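Local coordinates for receptor-type tyrosine-protein phosphatase C (PDB 5FN8) that probably removes phosphate from protein phosphotyrosines in T-cell antigen-receptor signalling through a cytoplasmic phosphatase domain, this chain being two fibronectin type III domains of its extracellular region, at residues H10-N15 and L22-E27; K60-Y65 and F91-A96; A129-E134 and V167-G172; V135-S140 and T161-L166. All coordinates share one frame; numbering follows the deposited sequence.

Contact 1: H10-N15 and L22-E27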
# COMPACT_ATOMS: atom_id res chain seq x y z
N HIS B 10 10.19 7.95 28.79
CA HIS B 10 8.79 8.16 29.16
C HIS B 10 7.91 8.93 28.16
O HIS B 10 6.99 9.66 28.56
CB HIS B 10 8.65 8.70 30.60
CG HIS B 10 9.59 8.06 31.59
ND1 HIS B 10 9.36 6.78 32.09
CD2 HIS B 10 10.72 8.56 32.14
CE1 HIS B 10 10.36 6.55 32.93
NE2 HIS B 10 11.20 7.58 32.99
N VAL B 11 8.16 8.73 26.87
CA VAL B 11 7.35 9.34 25.82
C VAL B 11 6.01 8.55 25.67
O VAL B 11 6.01 7.31 25.77
CB VAL B 11 8.13 9.53 24.49
CG1 VAL B 11 8.76 8.22 23.99
CG2 VAL B 11 7.26 10.16 23.41
N GLN B 12 4.89 9.29 25.54
CA GLN B 12 3.51 8.77 25.39
C GLN B 12 3.03 9.04 23.97
O GLN B 12 3.25 10.15 23.46
CB GLN B 12 2.56 9.46 26.39
CG GLN B 12 3.08 9.58 27.82
CD GLN B 12 2.94 8.31 28.61
OE1 GLN B 12 1.95 8.11 29.32
NE2 GLN B 12 3.95 7.44 28.55
N CYS B 13 2.37 8.06 23.31
CA CYS B 13 1.91 8.25 21.93
C CYS B 13 0.68 7.41 21.51
O CYS B 13 0.36 7.36 20.32
CB CYS B 13 3.07 8.02 20.97
SG CYS B 13 3.63 6.30 20.92
N LYS B 14 0.02 6.75 22.48
CA LYS B 14 -1.09 5.84 22.19
C LYS B 14 -2.47 6.42 21.80
O LYS B 14 -3.26 5.72 21.14
CB LYS B 14 -1.17 4.72 23.24
CG LYS B 14 -0.06 3.69 23.04
CD LYS B 14 0.11 2.74 24.21
CE LYS B 14 1.19 1.70 23.99
NZ LYS B 14 2.54 2.26 24.26
N ASN B 15 -2.72 7.71 22.11
CA ASN B 15 -3.96 8.42 21.79
C ASN B 15 -3.99 8.75 20.29
O ASN B 15 -3.83 9.91 19.87
CB ASN B 15 -4.13 9.68 22.68
CG ASN B 15 -5.55 10.12 22.94
OD1 ASN B 15 -6.45 10.01 22.09
ND2 ASN B 15 -5.78 10.69 24.13
N LEU B 22 -1.08 11.73 19.19
CA LEU B 22 -0.52 12.79 20.00
C LEU B 22 0.68 12.22 20.73
O LEU B 22 0.54 11.29 21.53
CB LEU B 22 -1.53 13.44 20.97
CG LEU B 22 -0.90 14.43 21.99
CD1 LEU B 22 -0.68 15.84 21.38
CD2 LEU B 22 -1.67 14.47 23.30
N VAL B 23 1.87 12.76 20.42
CA VAL B 23 3.13 12.37 21.06
C VAL B 23 3.44 13.42 22.11
O VAL B 23 3.45 14.61 21.79
CB VAL B 23 4.30 12.16 20.07
CG1 VAL B 23 5.45 11.45 20.77
CG2 VAL B 23 3.87 11.35 18.85
N SER B 24 3.62 12.98 23.36
CA SER B 24 3.90 13.85 24.50
C SER B 24 5.04 13.29 25.36
O SER B 24 5.17 12.06 25.47
CB SER B 24 2.65 14.07 25.33
OG SER B 24 2.40 12.95 26.15
N TRP B 25 5.83 14.19 25.97
CA TRP B 25 6.99 13.86 26.78
C TRP B 25 7.17 14.84 27.95
O TRP B 25 6.54 15.90 27.94
CB TRP B 25 8.26 13.88 25.91
CG TRP B 25 8.47 15.14 25.12
CD1 TRP B 25 9.25 16.21 25.47
CD2 TRP B 25 7.93 15.44 23.83
NE1 TRP B 25 9.22 17.15 24.47
CE2 TRP B 25 8.43 16.71 23.45
CE3 TRP B 25 7.06 14.77 22.95
CZ2 TRP B 25 8.09 17.31 22.24
CZ3 TRP B 25 6.70 15.37 21.76
CH2 TRP B 25 7.22 16.63 21.41
N ALA B 26 8.04 14.48 28.93
CA ALA B 26 8.34 15.27 30.14
C ALA B 26 8.83 16.68 29.86
O ALA B 26 9.70 16.89 29.01
CB ALA B 26 9.33 14.53 31.03
N GLU B 27 8.27 17.65 30.60
CA GLU B 27 8.61 19.07 30.48
C GLU B 27 9.84 19.45 31.34
O GLU B 27 9.75 19.45 32.58
CB GLU B 27 7.39 19.94 30.82
CG GLU B 27 7.49 21.37 30.29
CD GLU B 27 6.34 22.29 30.63
OE1 GLU B 27 5.22 21.79 30.90
OE2 GLU B 27 6.54 23.53 30.59

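Contact 2: K60-Y65 and F91-A96. With NAG (2-acetamido-2-deoxy-beta-D-glucopyranose), chain H.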
# COMPACT_ATOMS: atom_id res chain seq x y z
N LYS B 60 8.90 -15.67 -2.47
CA LYS B 60 7.98 -15.19 -3.52
C LYS B 60 6.91 -14.25 -2.94
O LYS B 60 6.84 -14.07 -1.72
CB LYS B 60 7.32 -16.41 -4.20
CG LYS B 60 8.25 -17.24 -5.06
CD LYS B 60 7.59 -18.54 -5.46
CE LYS B 60 8.38 -19.33 -6.47
NZ LYS B 60 7.85 -20.71 -6.63
N ASN B 61 6.09 -13.66 -3.81
CA ASN B 61 4.97 -12.77 -3.47
C ASN B 61 5.37 -11.50 -2.71
O ASN B 61 4.64 -11.05 -1.82
CB ASN B 61 3.85 -13.55 -2.74
CG ASN B 61 3.47 -14.85 -3.44
OD1 ASN B 61 3.09 -14.87 -4.61
ND2 ASN B 61 3.60 -15.95 -2.72
N LEU B 62 6.53 -10.93 -3.07
CA LEU B 62 7.01 -9.71 -2.42
C LEU B 62 6.50 -8.51 -3.19
O LEU B 62 6.06 -8.68 -4.33
CB LEU B 62 8.54 -9.71 -2.27
CG LEU B 62 9.18 -10.94 -1.55
CD1 LEU B 62 10.68 -10.84 -1.56
CD2 LEU B 62 8.69 -11.08 -0.12
N ARG B 63 6.51 -7.32 -2.59
CA ARG B 63 6.07 -6.11 -3.32
C ARG B 63 7.26 -5.56 -4.11
O ARG B 63 8.39 -5.59 -3.60
CB ARG B 63 5.53 -5.00 -2.37
CG ARG B 63 4.69 -5.47 -1.17
CD ARG B 63 3.18 -5.57 -1.38
NE ARG B 63 2.48 -5.42 -0.10
CZ ARG B 63 2.20 -6.41 0.77
NH1 ARG B 63 2.53 -7.66 0.48
NH2 ARG B 63 1.58 -6.14 1.91
N PRO B 64 7.04 -4.94 -5.30
CA PRO B 64 8.18 -4.34 -6.04
C PRO B 64 8.74 -3.12 -5.34
O PRO B 64 8.04 -2.45 -4.56
CB PRO B 64 7.57 -4.01 -7.39
CG PRO B 64 6.35 -4.90 -7.50
CD PRO B 64 5.80 -4.85 -6.11
N TYR B 65 10.05 -2.89 -5.55
CA TYR B 65 10.83 -1.78 -5.01
C TYR B 65 10.68 -1.58 -3.48
O TYR B 65 10.53 -0.46 -2.97
CB TYR B 65 10.63 -0.49 -5.86
CG TYR B 65 11.81 0.45 -5.76
CD1 TYR B 65 13.01 0.17 -6.40
CD2 TYR B 65 11.74 1.60 -4.97
CE1 TYR B 65 14.13 1.00 -6.23
CE2 TYR B 65 12.83 2.46 -4.84
CZ TYR B 65 14.02 2.15 -5.48
OH TYR B 65 15.10 3.00 -5.37
N PHE B 91 17.97 -6.77 1.48
CA PHE B 91 17.80 -6.73 0.03
C PHE B 91 16.62 -5.81 -0.33
O PHE B 91 15.85 -5.37 0.54
CB PHE B 91 17.64 -8.16 -0.56
CG PHE B 91 16.30 -8.80 -0.30
CD1 PHE B 91 16.07 -9.51 0.88
CD2 PHE B 91 15.26 -8.70 -1.22
CE1 PHE B 91 14.83 -10.10 1.13
CE2 PHE B 91 14.01 -9.25 -0.95
CZ PHE B 91 13.80 -9.96 0.22
N ARG B 92 16.51 -5.49 -1.61
CA ARG B 92 15.43 -4.68 -2.17
C ARG B 92 14.96 -5.34 -3.42
O ARG B 92 15.79 -5.71 -4.25
CB ARG B 92 15.84 -3.21 -2.42
CG ARG B 92 14.59 -2.29 -2.66
CD ARG B 92 14.90 -0.85 -3.01
NE ARG B 92 15.94 -0.82 -4.04
CZ ARG B 92 16.90 0.10 -4.13
NH1 ARG B 92 16.94 1.12 -3.26
NH2 ARG B 92 17.81 0.03 -5.08
N THR B 93 13.65 -5.53 -3.56
CA THR B 93 13.08 -6.08 -4.78
C THR B 93 13.27 -5.03 -5.92
O THR B 93 13.40 -3.80 -5.68
CB THR B 93 11.63 -6.52 -4.59
OG1 THR B 93 10.92 -5.48 -3.91
CG2 THR B 93 11.51 -7.84 -3.84
N LYS B 94 13.37 -5.52 -7.16
CA LYS B 94 13.54 -4.66 -8.31
C LYS B 94 12.22 -3.89 -8.56
O LYS B 94 11.16 -4.28 -8.01
CB LYS B 94 13.99 -5.48 -9.56
CG LYS B 94 15.28 -6.28 -9.37
CD LYS B 94 16.54 -5.41 -9.21
CE LYS B 94 17.70 -6.14 -8.55
NZ LYS B 94 18.04 -5.59 -7.19
N ALA B 95 12.30 -2.78 -9.33
CA ALA B 95 11.14 -1.99 -9.69
C ALA B 95 10.26 -2.74 -10.68
O ALA B 95 10.71 -3.66 -11.38
CB ALA B 95 11.58 -0.65 -10.27
N ALA B 96 8.98 -2.37 -10.72
CA ALA B 96 8.05 -2.94 -11.68
C ALA B 96 7.25 -1.80 -12.36
O ALA B 96 7.43 -0.62 -12.01
CB ALA B 96 7.11 -3.92 -10.97
C1 NAG H . 7.76 -8.59 -12.96
C2 NAG H . 6.82 -7.83 -13.90
C3 NAG H . 6.32 -8.78 -14.99
C4 NAG H . 7.51 -9.39 -15.74
C5 NAG H . 8.47 -10.06 -14.76
C6 NAG H . 9.75 -10.53 -15.41
C7 NAG H . 5.44 -5.82 -13.46
C8 NAG H . 4.16 -5.32 -12.87
N2 NAG H . 5.71 -7.14 -13.26
O3 NAG H . 5.50 -8.07 -15.91
O4 NAG H . 7.06 -10.35 -16.69
O5 NAG H . 8.84 -9.13 -13.73
O6 NAG H . 10.34 -9.54 -16.23
O7 NAG H . 6.21 -5.08 -14.07

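Contact 3: A129-E134 and V167-G172. With NAG (2-acetamido-2-deoxy-beta-D-glucopyranose), chain G.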
# COMPACT_ATOMS: atom_id res chain seq x y z
N ALA B 129 8.01 9.64 -8.96
CA ALA B 129 6.62 9.87 -9.28
C ALA B 129 6.47 11.01 -10.29
O ALA B 129 6.58 12.19 -9.92
CB ALA B 129 5.84 10.15 -8.01
N ARG B 130 6.25 10.65 -11.59
CA ARG B 130 6.05 11.61 -12.69
C ARG B 130 4.89 11.23 -13.56
O ARG B 130 4.52 10.06 -13.68
CB ARG B 130 7.33 11.86 -13.51
CG ARG B 130 8.48 12.26 -12.59
CD ARG B 130 9.61 12.98 -13.23
NE ARG B 130 9.19 14.17 -13.97
CZ ARG B 130 9.25 15.41 -13.52
NH1 ARG B 130 9.64 15.66 -12.28
NH2 ARG B 130 8.89 16.42 -14.30
N TYR B 131 4.29 12.25 -14.12
CA TYR B 131 3.10 12.16 -14.95
C TYR B 131 3.43 12.57 -16.38
O TYR B 131 3.91 13.68 -16.62
CB TYR B 131 2.00 13.05 -14.34
CG TYR B 131 1.59 12.57 -12.96
CD1 TYR B 131 0.62 11.59 -12.81
CD2 TYR B 131 2.24 13.05 -11.82
CE1 TYR B 131 0.26 11.13 -11.54
CE2 TYR B 131 1.91 12.57 -10.55
CZ TYR B 131 0.91 11.62 -10.42
OH TYR B 131 0.63 11.16 -9.15
N ILE B 132 3.17 11.64 -17.32
CA ILE B 132 3.41 11.87 -18.75
C ILE B 132 2.09 12.06 -19.44
O ILE B 132 1.22 11.20 -19.37
CB ILE B 132 4.20 10.69 -19.38
CG1 ILE B 132 5.47 10.28 -18.60
CG2 ILE B 132 4.42 10.89 -20.89
CD1 ILE B 132 6.45 11.33 -18.22
N LEU B 133 1.93 13.16 -20.10
CA LEU B 133 0.72 13.37 -20.86
C LEU B 133 1.04 13.48 -22.35
O LEU B 133 1.89 14.27 -22.75
CB LEU B 133 -0.05 14.61 -20.37
CG LEU B 133 -1.16 15.12 -21.29
CD1 LEU B 133 -2.33 14.15 -21.36
CD2 LEU B 133 -1.63 16.47 -20.86
N GLU B 134 0.36 12.67 -23.16
CA GLU B 134 0.41 12.71 -24.62
C GLU B 134 -0.91 13.22 -25.14
O GLU B 134 -1.98 12.80 -24.68
CB GLU B 134 0.62 11.33 -25.20
CG GLU B 134 2.02 10.84 -25.04
CD GLU B 134 2.27 9.65 -25.93
OE1 GLU B 134 1.39 8.78 -26.11
OE2 GLU B 134 3.40 9.60 -26.46
N VAL B 167 -2.60 9.81 -20.21
CA VAL B 167 -1.76 10.06 -19.04
C VAL B 167 -1.13 8.74 -18.61
O VAL B 167 -1.86 7.79 -18.41
CB VAL B 167 -2.48 10.75 -17.85
CG1 VAL B 167 -1.49 10.97 -16.68
CG2 VAL B 167 -3.09 12.07 -18.27
N TYR B 168 0.21 8.68 -18.53
CA TYR B 168 0.98 7.52 -18.04
C TYR B 168 1.71 7.97 -16.79
O TYR B 168 2.14 9.13 -16.70
CB TYR B 168 2.10 7.09 -19.01
CG TYR B 168 1.69 6.87 -20.45
CD1 TYR B 168 1.38 7.95 -21.28
CD2 TYR B 168 1.67 5.60 -21.00
CE1 TYR B 168 1.02 7.76 -22.61
CE2 TYR B 168 1.34 5.39 -22.34
CZ TYR B 168 1.01 6.47 -23.14
OH TYR B 168 0.72 6.24 -24.45
N PHE B 169 1.91 7.05 -15.87
CA PHE B 169 2.72 7.29 -14.68
C PHE B 169 4.10 6.74 -14.95
O PHE B 169 4.22 5.64 -15.50
CB PHE B 169 2.13 6.59 -13.45
CG PHE B 169 2.80 7.00 -12.16
CD1 PHE B 169 2.46 8.19 -11.52
CD2 PHE B 169 3.71 6.16 -11.53
CE1 PHE B 169 3.03 8.54 -10.29
CE2 PHE B 169 4.30 6.52 -10.32
CZ PHE B 169 3.94 7.71 -9.71
N TYR B 170 5.12 7.51 -14.57
CA TYR B 170 6.52 7.12 -14.66
C TYR B 170 7.10 7.05 -13.24
O TYR B 170 6.99 8.01 -12.48
CB TYR B 170 7.29 8.12 -15.54
CG TYR B 170 8.76 7.79 -15.66
CD1 TYR B 170 9.18 6.62 -16.29
CD2 TYR B 170 9.74 8.65 -15.16
CE1 TYR B 170 10.53 6.29 -16.38
CE2 TYR B 170 11.10 8.33 -15.24
CZ TYR B 170 11.49 7.17 -15.88
OH TYR B 170 12.83 6.87 -16.02
N ASN B 171 7.69 5.92 -12.89
CA ASN B 171 8.21 5.70 -11.53
C ASN B 171 9.75 5.78 -11.40
O ASN B 171 10.28 5.36 -10.40
CB ASN B 171 7.64 4.39 -10.93
CG ASN B 171 8.23 3.12 -11.51
OD1 ASN B 171 9.23 3.14 -12.22
ND2 ASN B 171 7.61 1.99 -11.24
N GLY B 172 10.43 6.35 -12.38
CA GLY B 172 11.88 6.46 -12.38
C GLY B 172 12.55 5.35 -13.15
O GLY B 172 13.73 5.42 -13.46
C1 NAG G . 10.47 12.83 -17.20
C2 NAG G . 11.15 11.67 -17.93
C3 NAG G . 12.32 11.09 -17.13
C4 NAG G . 13.21 12.18 -16.56
C5 NAG G . 12.40 13.21 -15.78
C6 NAG G . 13.24 14.37 -15.28
C7 NAG G . 10.23 9.54 -18.86
C8 NAG G . 8.96 8.78 -19.12
N2 NAG G . 10.10 10.68 -18.14
O3 NAG G . 13.13 10.30 -18.00
O4 NAG G . 14.18 11.58 -15.70
O5 NAG G . 11.40 13.78 -16.64
O6 NAG G . 12.49 15.30 -14.51
O7 NAG G . 11.31 9.13 -19.27

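Contact 4: V135-S140 and T161-L166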
# COMPACT_ATOMS: atom_id res chain seq x y z
N VAL B 135 -0.84 14.12 -26.09
CA VAL B 135 -2.02 14.69 -26.71
C VAL B 135 -1.99 14.26 -28.17
O VAL B 135 -1.00 14.46 -28.87
CB VAL B 135 -2.12 16.23 -26.53
CG1 VAL B 135 -3.41 16.77 -27.17
CG2 VAL B 135 -2.02 16.62 -25.05
N LYS B 136 -3.08 13.61 -28.61
CA LYS B 136 -3.18 13.11 -29.98
C LYS B 136 -4.41 13.63 -30.72
O LYS B 136 -5.41 13.97 -30.10
CB LYS B 136 -3.15 11.56 -29.99
CG LYS B 136 -1.81 10.97 -29.58
CD LYS B 136 -1.80 9.47 -29.69
CE LYS B 136 -0.47 8.92 -29.28
NZ LYS B 136 -0.52 7.44 -29.16
N SER B 137 -4.32 13.71 -32.04
CA SER B 137 -5.42 14.10 -32.93
C SER B 137 -5.24 13.25 -34.18
O SER B 137 -4.17 13.27 -34.77
CB SER B 137 -5.37 15.58 -33.26
OG SER B 137 -6.59 15.94 -33.89
N GLY B 138 -6.26 12.44 -34.51
CA GLY B 138 -6.23 11.51 -35.65
C GLY B 138 -5.11 10.48 -35.56
O GLY B 138 -4.50 10.12 -36.58
N GLY B 139 -4.77 10.10 -34.33
CA GLY B 139 -3.69 9.17 -34.03
C GLY B 139 -2.28 9.75 -34.07
O GLY B 139 -1.33 9.04 -33.78
N SER B 140 -2.12 11.02 -34.47
CA SER B 140 -0.83 11.70 -34.52
C SER B 140 -0.51 12.43 -33.20
O SER B 140 -1.40 13.06 -32.62
CB SER B 140 -0.78 12.68 -35.68
OG SER B 140 -0.98 12.01 -36.91
N THR B 161 -11.99 20.49 -32.83
CA THR B 161 -11.24 19.27 -33.04
C THR B 161 -11.36 18.27 -31.89
O THR B 161 -11.42 18.66 -30.72
CB THR B 161 -9.79 19.66 -33.42
OG1 THR B 161 -9.83 20.62 -34.48
CG2 THR B 161 -8.93 18.45 -33.83
N ASP B 162 -11.44 16.98 -32.25
CA ASP B 162 -11.45 15.86 -31.31
C ASP B 162 -9.99 15.54 -30.99
O ASP B 162 -9.15 15.38 -31.90
CB ASP B 162 -12.12 14.60 -31.91
CG ASP B 162 -13.48 14.80 -32.54
OD1 ASP B 162 -14.46 15.00 -31.78
OD2 ASP B 162 -13.58 14.70 -33.79
N TYR B 163 -9.69 15.45 -29.70
CA TYR B 163 -8.37 15.13 -29.19
C TYR B 163 -8.45 13.97 -28.19
O TYR B 163 -9.48 13.78 -27.55
CB TYR B 163 -7.76 16.35 -28.49
CG TYR B 163 -7.30 17.45 -29.42
CD1 TYR B 163 -6.05 17.40 -30.03
CD2 TYR B 163 -8.09 18.57 -29.64
CE1 TYR B 163 -5.61 18.42 -30.88
CE2 TYR B 163 -7.66 19.61 -30.48
CZ TYR B 163 -6.42 19.52 -31.10
OH TYR B 163 -5.98 20.53 -31.92
N GLU B 164 -7.38 13.18 -28.09
CA GLU B 164 -7.28 12.15 -27.07
C GLU B 164 -6.14 12.49 -26.15
O GLU B 164 -5.11 13.04 -26.58
CB GLU B 164 -7.32 10.67 -27.55
CG GLU B 164 -6.28 10.23 -28.58
CD GLU B 164 -5.91 8.75 -28.63
OE1 GLU B 164 -6.15 8.03 -27.64
OE2 GLU B 164 -5.33 8.32 -29.66
N PHE B 165 -6.38 12.29 -24.86
CA PHE B 165 -5.42 12.59 -23.80
C PHE B 165 -5.07 11.29 -23.13
O PHE B 165 -5.95 10.56 -22.69
CB PHE B 165 -5.98 13.65 -22.83
CG PHE B 165 -6.32 14.94 -23.55
CD1 PHE B 165 -7.54 15.09 -24.22
CD2 PHE B 165 -5.43 16.01 -23.57
CE1 PHE B 165 -7.84 16.26 -24.92
CE2 PHE B 165 -5.75 17.20 -24.24
CZ PHE B 165 -6.94 17.31 -24.93
N LEU B 166 -3.76 10.98 -23.13
CA LEU B 166 -3.22 9.75 -22.57
C LEU B 166 -2.25 10.13 -21.47
O LEU B 166 -1.24 10.75 -21.76
CB LEU B 166 -2.48 8.96 -23.66
CG LEU B 166 -3.26 8.51 -24.90
CD1 LEU B 166 -3.18 9.56 -26.04
CD2 LEU B 166 -2.68 7.22 -25.43

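Contact 1: H10-N15 and L22-E27
A single antiparallel hydrogen-bonded bridge joins Gln12 to Ser24 where the first of this chain's two fibronectin type III domains begins. Gln12 N reaches Ser24 O at 2.8 Å in an almost straight bond lying nearly along the C=O axis, and Ser24 N returns to Gln12 O at 2.9 Å in the carbonyl plane. The same Gln12 O lies 3.3 Å from CA of Val23 in a C-H...O contact, and Cys13 CA makes a similar one with Leu22 O.

Side chains divide between two sides. Val11 and Val23 each hold one methyl anti to the backbone N, and the side chains cross obliquely with Val11 CG2 3.5 Å from Val23 CG1. Cys13 CB adds to this buried side, 4.0 Å from Val23 CG2. Branched and small apolar residues suit so close an approach. On the outer side the aliphatic part of Gln12 lies against the Ser24 hydroxyl, its amide leading away.

Farther out, Cys13 forms a disulfide with Cys89 of the second subunit, and residues 22-24 pair antiparallel with a strand of that subunit, so the sheet continues across the interface. Beyond the bridge, Leu22 N makes only a weak hydrogen bond, 3.4 Å, to Asn15 O.

Contact 2: K60-Y65 and F91-A96
Both Tyr65 and Arg92 set CG anti to the backbone N (chi1 -155° and -165°), so the two side chains run alongside each other in the same direction, and a bend at chi3 turns the guanidinium along the ring. Its plane lies 20° from that of the phenol, offset toward the rim. Arg92 CD makes a CH-pi contact over the ring face, 3.9 Å from the Tyr65 centroid: a long, flexible chain suits a flat partner.

The loop 60-65 belongs to the tyrosine corner of the first fibronectin type III domain, in which Tyr68 OH accepts from Arg63 N. Thr93 OG1, placed between the backbone N and the carbonyl carbon, donates to Arg63 O at 2.6 Å in the carbonyl plane and also takes the N-H of Thr66, so a single hydroxyl satisfies two loop backbone groups. Tyr65 N bonds to Lys94 O at 3.0 Å, coming from above the carbonyl plane.

Leu62 CD1 meets the Phe91 ring edge, 3.7 Å from CZ, and both residues pack against the second subunit. Toward the second domain the small Ala96 lets Pro64 close in, CB to CB 3.6 Å, and Ala96 CB also lies 3.4 Å from O7 of an N-acetylglucosamine.

Contact 3: A129-E134 and V167-G172
Two neighbouring antiparallel strands of the second fibronectin type III domain, 130-137 and 162-170, form the middle of a four-stranded sheet of its beta sandwich. Arg130 pairs with Tyr170 and Ile132 with Tyr168 as hydrogen-bonded pairs. Of the four bonds, Ile132 N to Tyr168 O is 2.8 Å and lies nearly along the C=O axis.

Tyr131, Leu133, Val167 and Phe169 face the other sheet of the sandwich, where Tyr131 and Val167 meet the disulfide-bonded Cys118. Phe169, with CG anti to the backbone N, turns its edge to the face of Tyr131. This T-shaped pair has centroids 5.2 Å apart and planes at 78°, and its bulk is continued by Leu133 CD1 against Val167 CG2 at 3.8 Å. Ala129 is small enough to admit the Phe169 tip, CB to CZ 3.5 Å.

The other face, with Arg130, Ile132, Tyr168 and Tyr170, is less buried and more polar. Tyr168 OH donates to Glu134 OE1 at 3.1 Å, meeting it from above the carboxylate plane. An N-acetylglucosamine of the Asn146 glycan lies over Arg130 and Tyr170. Arg130 is steadied by its NE bond to Asn146 OD1, with the sugar O6 over the guanidinium centre. Tyr170 is sandwiched: Gly172 N is 3.5 Å above one face of its ring, and acetamido carbon C7 of the sugar is 3.7 Å above the opposite face.

Contact 4: V135-S140 and T161-L166
Lys136 O is held by one hydrogen bond and one weaker contact: Glu164 N donates to it at 2.9 Å from above the carbonyl plane, and Tyr163 CA offers a C-H...O contact at 3.3 Å. The return bond, Lys136 N to Glu164 O, is also 2.9 Å and lies in the carbonyl plane, making the two residues a hydrogen-bonded pair.

Beside it, Ser137 OG, anti to its backbone N, donates to Asp162 O at 3.3 Å, nearly along the C=O axis. A small hydroxyl residue can extend the pairing here by its side chain.

These are the C-terminal end of strand 130-137 and the N-terminal half of strand 162-170, in the second fibronectin type III domain. Ser137 to Ser140 make a type I' turn into strand 140-147, with Gly138 and Gly139 taking the positive phi angles that glycine adopts easily. The phenol of Tyr163 belongs to a tyrosine corner, its OH bonded to Tyr158 N. On this buried side Val135 runs alongside Phe165, CG2 to CD2 3.8 Å.

On the other face of the sheet the extended Lys136 lies beside Glu164, CB to CG 3.7 Å. Their charged ends do not touch, NZ standing 4.9 Å from OE2, though attraction is possible, and NZ has a long, weak ion pair with Glu134. Leu166 crosses the lysine at about a right angle, its CD1 3.9 Å from Lys136 CD.

From the N terminus, contact 1 closes a short loop, residues 16-21, at the start of this chain's first fibronectin type III domain. Contact 2 follows in series and closes a much longer loop, which includes strand 67-76, at the end of that domain nearest the second one; both contacts also touch the second subunit. Contact 3 then closes residues 135-166 in the second domain, and contact 4 is nested within that loop, continuing the same two strands: Glu134 N lies 2.9 Å from Leu166 O where they join. No loops cross. Contacts 2 and 3 meet across the domain boundary, Asn171 ND2 bonding to Ala96 O, whereas contacts 1 and 4 have centres about 56 Å apart.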